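Local coordinates for glycosylation Associate Protein 1 (Streptococcus agalactiae serotype V, PDB 6OYC) that probably assists, as the GT-B-related member of a three-protein accessory Sec complex, in glycosylation and export of a streptococcal surface protein, perhaps by binding sugar, at residues Q89-F93 / R94-W98; N97-E100 / G101-F104; T105-F109 / I110-K114. All coordinates share one frame; numbering follows the deposited sequence.

Interaction 1: residues Q89-F93 / R94-W98; sequences QMIDF and RQLNW
Over one face of the Phe-93 ring lies the aliphatic part of Arg-94: its CG stands 3.9 Å from the centroid of the Phe-93 ring and 20° off the ring normal, a CH-pi contact displaced toward the rim at CZ. Trp-98 CZ2 comes to the edge of the Phe-93 ring, 4.1 Å from Phe-93 CD2. One face of the indole is covered near its rim by Leu-96 CB, while at its edge Trp-98 NE1 gives a hydrogen bond of 2.7 Å to Phe-93 O, the acceptor tilted 17° from the ring plane. Phe-93 O also accepts a weak bond from Leu-96 N, so one carbonyl gathers a backbone and an indole N-H. Just before it, Asp-92 O receives Gln-95 N at 2.9 Å, and the Asp-92 carboxylate reaches forward to the amide two residues on. With CG anti to its own backbone N (chi1 178°), Asp-92 brings OD1 to within 2.9 Å of Arg-94 N, which meets it from above the carboxylate plane. The guanidinium of Arg-94 instead turns away, and its NH1 is hydrogen-bonded to Tyr-106 OH. Ile-91 CG2 and Leu-96 CD2 add an apolar touch at 4.3 Å. Together these contacts fold the loop into a short 3-10 turn at Phe-93 and Arg-94, whose aromatic side packs on the antiparallel sheet: Phe-93 touches Val-111 and Val-123, and Trp-98 touches Val-113 and Ile-134. The bond from NE1 probably helps set the rotation of the indole. Asp-92, with one carboxylate oxygen and its own carbonyl, holds two successive amides, those of Arg-94 and Gln-95; any pull of its carboxylate on the Arg-94 charge is at most long-range.

Interaction 2: residues N97-E100 / G101-F104; sequences NWPE and GVDF
Gly-101 and Glu-100 form the corner of a type II beta turn that runs from Pro-99 to Val-102 and brings the chain round into strand 103-106, the edge strand of the large antiparallel sheet. Gly-101 takes the third position of the turn, where its positive phi of 80° suits a glycine. The turn is closed only weakly, Val-102 N lying 3.4 Å from Pro-99 O. Glu-100 O is hydrogen-bonded to Lys-115 NZ of strand 111-115. Val-102 follows and spreads its two methyl groups over the preceding segment. Its CG1, anti to the carbonyl carbon (chi1 -63°), comes to 3.9 Å from Pro-99 CD and lies close to Pro-99 O as well. CG2, the other branch, reaches the base of the tryptophan and meets Trp-98 CB at 3.6 Å, the two side chains crossing at about a right angle. Two residues further on, the ring of Phe-104 leans back toward the same tryptophan from the strand. It presents an edge to the face of the indole in a T-shaped pair, the centroids of the Phe-104 ring and the Trp-98 five-membered ring 5.6 Å apart and their planes at 71°. Phe-104 also makes an edge-to-face pair with Phe-93, so both aromatic residues of the incoming loop meet this ring. At the nearest points of the T-shaped pair, Phe-104 CE1 lies 4.1 Å from Trp-98 NE1, and Phe-104 CZ lies equally far from Trp-98 CD1.

Interaction 3: residues T105-F109 / I110-K114; sequences TYTPF and IVLVK
Thr-105 and Leu-112 form an antiparallel hydrogen-bonded pair, Thr-105 N reaching Leu-112 O at 2.8 Å and Leu-112 N reaching Thr-105 O at 2.7 Å, with Tyr-106 and Val-111 the non-hydrogen-bonded pair beside it. A third rung, Thr-107 N to Ile-110 O at 2.9 Å, leads into the turn. Across the non-hydrogen-bonded pair, Val-111 CG2 sits over the centre of the Tyr-106 ring, 3.6 Å from its centroid and 10° off the normal, a CH-pi contact between side chains that point the same way. The phenol OH goes on to Arg-94 NH1. These strands, 103-106 and 111-115, make the beta hairpin at one edge of the antiparallel sheet, and Thr-107 shapes its bend. With OG1 set between its backbone N and carbonyl carbon (chi1 89°), Thr-107 accepts Phe-109 N at 2.9 Å, an ST turn, and Ile-110 N at 3.0 Å, gripping two successive amides. On the sheet face of Thr-105, Thr-107 CG2 approaches Leu-112 CD1 at 4.1 Å. A water joins Thr-105 OG1 to Leu-112 O, donating to the carbonyl. Within the bend, Phe-109 O accepts a hydrogen bond from Trp-22 NE1.

In the fold
From the N-terminal side, the loop after helix 76-80 enters interaction 1, whose short turn closes between 92 and 98. Interaction 2 begins where that ends, sharing Asn-97 and Trp-98, and turns the chain into strand 103-106; interaction 3 then folds this strand back on 111-115. The three run in series along the chain without crossing, yet they meet in space. Arg-94 and Phe-93 of interaction 1 reach Tyr-106 and Val-111 of interaction 3, Phe-93 also meets Phe-104 of interaction 2, and Val-102 packs on Val-113. Asp-103 and Lys-114 extend the hairpin pairing. Thus loop 89-102 is laid against the edge hairpin and strands 118-125 and 131-138.

Interaction 1: residues Q89-F93 / R94-W98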
# COMPACT_ATOMS: atom_id res chain seq x y z
N GLN A 89 -11.22 -1.79 -22.49
CA GLN A 89 -11.58 -3.13 -22.93
C GLN A 89 -11.38 -4.09 -21.76
O GLN A 89 -10.50 -3.88 -20.93
CB GLN A 89 -10.72 -3.62 -24.12
CG GLN A 89 -10.94 -2.94 -25.44
CD GLN A 89 -9.91 -3.39 -26.48
OE1 GLN A 89 -10.14 -4.35 -27.22
NE2 GLN A 89 -8.75 -2.72 -26.51
N MET A 90 -12.18 -5.16 -21.73
CA MET A 90 -12.12 -6.18 -20.68
C MET A 90 -11.53 -7.44 -21.30
O MET A 90 -12.24 -8.23 -21.92
CB MET A 90 -13.50 -6.44 -20.09
CG MET A 90 -14.32 -5.18 -19.87
SD MET A 90 -13.50 -4.02 -18.75
CE MET A 90 -13.03 -5.05 -17.35
N ILE A 91 -10.23 -7.65 -21.12
CA ILE A 91 -9.55 -8.73 -21.82
C ILE A 91 -9.87 -10.07 -21.17
O ILE A 91 -9.63 -10.26 -19.97
CB ILE A 91 -8.03 -8.50 -21.85
CG1 ILE A 91 -7.69 -7.17 -22.52
CG2 ILE A 91 -7.36 -9.68 -22.57
CD1 ILE A 91 -6.24 -6.79 -22.36
N ASP A 92 -10.39 -11.00 -21.96
CA ASP A 92 -10.55 -12.40 -21.58
C ASP A 92 -9.40 -13.18 -22.20
O ASP A 92 -9.37 -13.38 -23.42
CB ASP A 92 -11.90 -12.94 -22.06
CG ASP A 92 -12.11 -14.42 -21.74
OD1 ASP A 92 -11.20 -15.11 -21.21
OD2 ASP A 92 -13.23 -14.88 -22.03
N PHE A 93 -8.46 -13.61 -21.36
CA PHE A 93 -7.26 -14.26 -21.88
C PHE A 93 -7.60 -15.50 -22.71
O PHE A 93 -6.78 -15.92 -23.54
CB PHE A 93 -6.32 -14.62 -20.74
CG PHE A 93 -6.69 -15.91 -20.06
CD1 PHE A 93 -7.65 -15.94 -19.06
CD2 PHE A 93 -6.10 -17.11 -20.46
CE1 PHE A 93 -8.02 -17.15 -18.45
CE2 PHE A 93 -6.46 -18.32 -19.85
CZ PHE A 93 -7.42 -18.32 -18.84
N ARG A 94 -8.77 -16.12 -22.48
CA ARG A 94 -9.13 -17.32 -23.23
C ARG A 94 -9.36 -17.03 -24.71
O ARG A 94 -9.36 -17.96 -25.52
CB ARG A 94 -10.40 -17.95 -22.62
CG ARG A 94 -10.21 -18.59 -21.26
CD ARG A 94 -11.53 -19.09 -20.70
NE ARG A 94 -11.99 -20.29 -21.39
CZ ARG A 94 -11.70 -21.55 -21.05
NH1 ARG A 94 -10.93 -21.83 -19.98
NH2 ARG A 94 -12.18 -22.54 -21.78
N GLN A 95 -9.55 -15.77 -25.09
CA GLN A 95 -9.82 -15.41 -26.47
C GLN A 95 -8.61 -14.84 -27.20
O GLN A 95 -8.77 -14.30 -28.31
CB GLN A 95 -11.00 -14.43 -26.52
CG GLN A 95 -12.20 -15.03 -25.83
CD GLN A 95 -13.50 -14.43 -26.25
OE1 GLN A 95 -13.72 -14.13 -27.43
NE2 GLN A 95 -14.39 -14.23 -25.28
N LEU A 96 -7.41 -14.95 -26.63
CA LEU A 96 -6.21 -14.50 -27.31
C LEU A 96 -5.79 -15.51 -28.39
O LEU A 96 -6.28 -16.66 -28.45
CB LEU A 96 -5.07 -14.31 -26.32
CG LEU A 96 -5.42 -13.30 -25.23
CD1 LEU A 96 -4.32 -13.16 -24.21
CD2 LEU A 96 -5.74 -11.97 -25.87
N ASN A 97 -4.86 -15.08 -29.24
CA ASN A 97 -4.40 -15.91 -30.36
C ASN A 97 -3.34 -16.90 -29.88
O ASN A 97 -2.17 -16.86 -30.27
CB ASN A 97 -3.89 -15.03 -31.49
CG ASN A 97 -5.01 -14.37 -32.26
OD1 ASN A 97 -6.06 -14.95 -32.46
ND2 ASN A 97 -4.80 -13.14 -32.67
N TRP A 98 -3.78 -17.82 -29.01
CA TRP A 98 -2.92 -18.91 -28.55
C TRP A 98 -2.56 -19.81 -29.73
O TRP A 98 -3.29 -19.86 -30.72
CB TRP A 98 -3.64 -19.72 -27.47
CG TRP A 98 -3.96 -18.89 -26.24
CD1 TRP A 98 -5.20 -18.50 -25.81
CD2 TRP A 98 -3.02 -18.34 -25.32
NE1 TRP A 98 -5.08 -17.74 -24.67
CE2 TRP A 98 -3.76 -17.63 -24.35
CE3 TRP A 98 -1.62 -18.37 -25.22
CZ2 TRP A 98 -3.14 -16.97 -23.28
CZ3 TRP A 98 -1.01 -17.71 -24.16
CH2 TRP A 98 -1.77 -17.02 -23.20

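Interaction 2: residues N97-E100 / G101-F104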
# COMPACT_ATOMS: atom_id res chain seq x y z
N ASN A 97 -4.86 -15.08 -29.24
CA ASN A 97 -4.40 -15.91 -30.36
C ASN A 97 -3.34 -16.90 -29.88
O ASN A 97 -2.17 -16.86 -30.27
CB ASN A 97 -3.89 -15.03 -31.49
CG ASN A 97 -5.01 -14.37 -32.26
OD1 ASN A 97 -6.06 -14.95 -32.46
ND2 ASN A 97 -4.80 -13.14 -32.67
N TRP A 98 -3.78 -17.82 -29.01
CA TRP A 98 -2.92 -18.91 -28.55
C TRP A 98 -2.56 -19.81 -29.73
O TRP A 98 -3.29 -19.86 -30.72
CB TRP A 98 -3.64 -19.72 -27.47
CG TRP A 98 -3.96 -18.89 -26.24
CD1 TRP A 98 -5.20 -18.50 -25.81
CD2 TRP A 98 -3.02 -18.34 -25.32
NE1 TRP A 98 -5.08 -17.74 -24.67
CE2 TRP A 98 -3.76 -17.63 -24.35
CE3 TRP A 98 -1.62 -18.37 -25.22
CZ2 TRP A 98 -3.14 -16.97 -23.28
CZ3 TRP A 98 -1.01 -17.71 -24.16
CH2 TRP A 98 -1.77 -17.02 -23.20
N PRO A 99 -1.44 -20.53 -29.66
CA PRO A 99 -1.22 -21.62 -30.62
C PRO A 99 -2.41 -22.57 -30.60
O PRO A 99 -3.01 -22.82 -29.55
CB PRO A 99 0.05 -22.31 -30.11
CG PRO A 99 0.72 -21.30 -29.19
CD PRO A 99 -0.39 -20.47 -28.62
N GLU A 100 -2.77 -23.09 -31.77
CA GLU A 100 -3.91 -24.01 -31.86
C GLU A 100 -3.75 -25.18 -30.90
O GLU A 100 -2.65 -25.72 -30.72
CB GLU A 100 -4.08 -24.54 -33.28
CG GLU A 100 -5.52 -24.99 -33.62
CD GLU A 100 -6.30 -23.95 -34.45
OE1 GLU A 100 -7.45 -24.24 -34.85
OE2 GLU A 100 -5.76 -22.84 -34.71
N GLY A 101 -4.85 -25.56 -30.26
CA GLY A 101 -4.86 -26.75 -29.43
C GLY A 101 -4.29 -26.61 -28.03
O GLY A 101 -4.09 -27.64 -27.37
N VAL A 102 -4.03 -25.39 -27.54
CA VAL A 102 -3.58 -25.28 -26.14
C VAL A 102 -4.71 -25.76 -25.21
O VAL A 102 -5.89 -25.73 -25.56
CB VAL A 102 -3.16 -23.84 -25.78
CG1 VAL A 102 -1.95 -23.41 -26.62
CG2 VAL A 102 -4.32 -22.86 -25.94
N ASP A 103 -4.32 -26.20 -24.01
CA ASP A 103 -5.26 -26.53 -22.95
C ASP A 103 -4.98 -25.65 -21.73
O ASP A 103 -3.86 -25.17 -21.53
CB ASP A 103 -5.18 -28.02 -22.57
CG ASP A 103 -3.79 -28.45 -22.16
OD1 ASP A 103 -3.40 -28.15 -21.00
OD2 ASP A 103 -3.08 -29.09 -22.96
N PHE A 104 -5.99 -25.44 -20.90
CA PHE A 104 -5.87 -24.55 -19.75
C PHE A 104 -5.92 -25.36 -18.46
O PHE A 104 -6.87 -26.12 -18.24
CB PHE A 104 -6.98 -23.50 -19.75
CG PHE A 104 -7.04 -22.68 -21.01
CD1 PHE A 104 -5.94 -21.98 -21.47
CD2 PHE A 104 -8.22 -22.59 -21.73
CE1 PHE A 104 -6.02 -21.20 -22.64
CE2 PHE A 104 -8.31 -21.83 -22.89
CZ PHE A 104 -7.21 -21.13 -23.34

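Interaction 3: residues T105-F109 / I110-K114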
# COMPACT_ATOMS: atom_id res chain seq x y z
N THR A 105 -4.93 -25.20 -17.61
CA THR A 105 -4.94 -25.79 -16.28
C THR A 105 -5.18 -24.67 -15.28
O THR A 105 -4.31 -23.80 -15.11
CB THR A 105 -3.62 -26.52 -15.98
OG1 THR A 105 -3.38 -27.54 -16.96
CG2 THR A 105 -3.67 -27.15 -14.57
N TYR A 106 -6.34 -24.69 -14.64
CA TYR A 106 -6.71 -23.72 -13.61
C TYR A 106 -6.18 -24.20 -12.25
O TYR A 106 -6.61 -25.24 -11.74
CB TYR A 106 -8.23 -23.53 -13.57
CG TYR A 106 -8.73 -22.63 -14.68
CD1 TYR A 106 -8.56 -22.98 -16.04
CD2 TYR A 106 -9.35 -21.41 -14.39
CE1 TYR A 106 -9.01 -22.16 -17.06
CE2 TYR A 106 -9.78 -20.56 -15.41
CZ TYR A 106 -9.61 -20.94 -16.74
OH TYR A 106 -10.04 -20.10 -17.74
N THR A 107 -5.23 -23.47 -11.69
CA THR A 107 -4.76 -23.78 -10.35
C THR A 107 -5.50 -22.86 -9.39
O THR A 107 -6.27 -21.99 -9.83
CB THR A 107 -3.23 -23.59 -10.23
OG1 THR A 107 -2.93 -22.23 -9.86
CG2 THR A 107 -2.54 -23.93 -11.56
N PRO A 108 -5.33 -23.01 -8.07
CA PRO A 108 -5.95 -22.04 -7.15
C PRO A 108 -5.37 -20.63 -7.26
O PRO A 108 -5.87 -19.74 -6.56
CB PRO A 108 -5.67 -22.65 -5.76
CG PRO A 108 -5.50 -24.10 -6.01
CD PRO A 108 -4.86 -24.21 -7.36
N PHE A 109 -4.37 -20.38 -8.10
CA PHE A 109 -3.71 -19.07 -8.08
C PHE A 109 -3.51 -18.47 -9.48
O PHE A 109 -3.58 -17.25 -9.62
CB PHE A 109 -2.38 -19.18 -7.34
CG PHE A 109 -2.52 -19.63 -5.90
CD1 PHE A 109 -2.95 -18.73 -4.91
CD2 PHE A 109 -2.24 -20.94 -5.53
CE1 PHE A 109 -3.09 -19.15 -3.57
CE2 PHE A 109 -2.37 -21.36 -4.19
CZ PHE A 109 -2.80 -20.46 -3.21
N ILE A 110 -3.28 -19.30 -10.50
CA ILE A 110 -3.00 -18.85 -11.86
C ILE A 110 -3.61 -19.85 -12.84
O ILE A 110 -4.12 -20.91 -12.45
CB ILE A 110 -1.49 -18.72 -12.14
CG1 ILE A 110 -0.85 -20.11 -12.13
CG2 ILE A 110 -0.80 -17.75 -11.15
CD1 ILE A 110 0.58 -20.11 -12.57
N VAL A 111 -3.49 -19.55 -14.14
CA VAL A 111 -3.84 -20.49 -15.20
C VAL A 111 -2.58 -20.87 -15.96
O VAL A 111 -1.78 -20.00 -16.32
CB VAL A 111 -4.91 -19.91 -16.15
CG1 VAL A 111 -5.14 -20.86 -17.29
CG2 VAL A 111 -6.24 -19.71 -15.41
N LEU A 112 -2.39 -22.17 -16.19
CA LEU A 112 -1.34 -22.67 -17.06
C LEU A 112 -1.89 -22.91 -18.47
O LEU A 112 -2.91 -23.59 -18.64
CB LEU A 112 -0.75 -23.96 -16.50
CG LEU A 112 -0.12 -23.73 -15.12
CD1 LEU A 112 0.21 -25.08 -14.44
CD2 LEU A 112 1.12 -22.83 -15.25
N VAL A 113 -1.21 -22.33 -19.46
CA VAL A 113 -1.47 -22.60 -20.87
C VAL A 113 -0.38 -23.55 -21.36
O VAL A 113 0.80 -23.18 -21.42
CB VAL A 113 -1.48 -21.31 -21.70
CG1 VAL A 113 -1.80 -21.63 -23.17
CG2 VAL A 113 -2.47 -20.34 -21.11
N LYS A 114 -0.78 -24.77 -21.73
CA LYS A 114 0.12 -25.81 -22.19
C LYS A 114 -0.34 -26.33 -23.54
O LYS A 114 -1.51 -26.19 -23.92
CB LYS A 114 0.21 -26.99 -21.20
CG LYS A 114 0.78 -26.63 -19.80
CD LYS A 114 1.27 -27.86 -19.00
CE LYS A 114 1.56 -27.46 -17.54
NZ LYS A 114 2.62 -28.26 -16.82
O HOH W 1 -2.50 -26.32 -19.17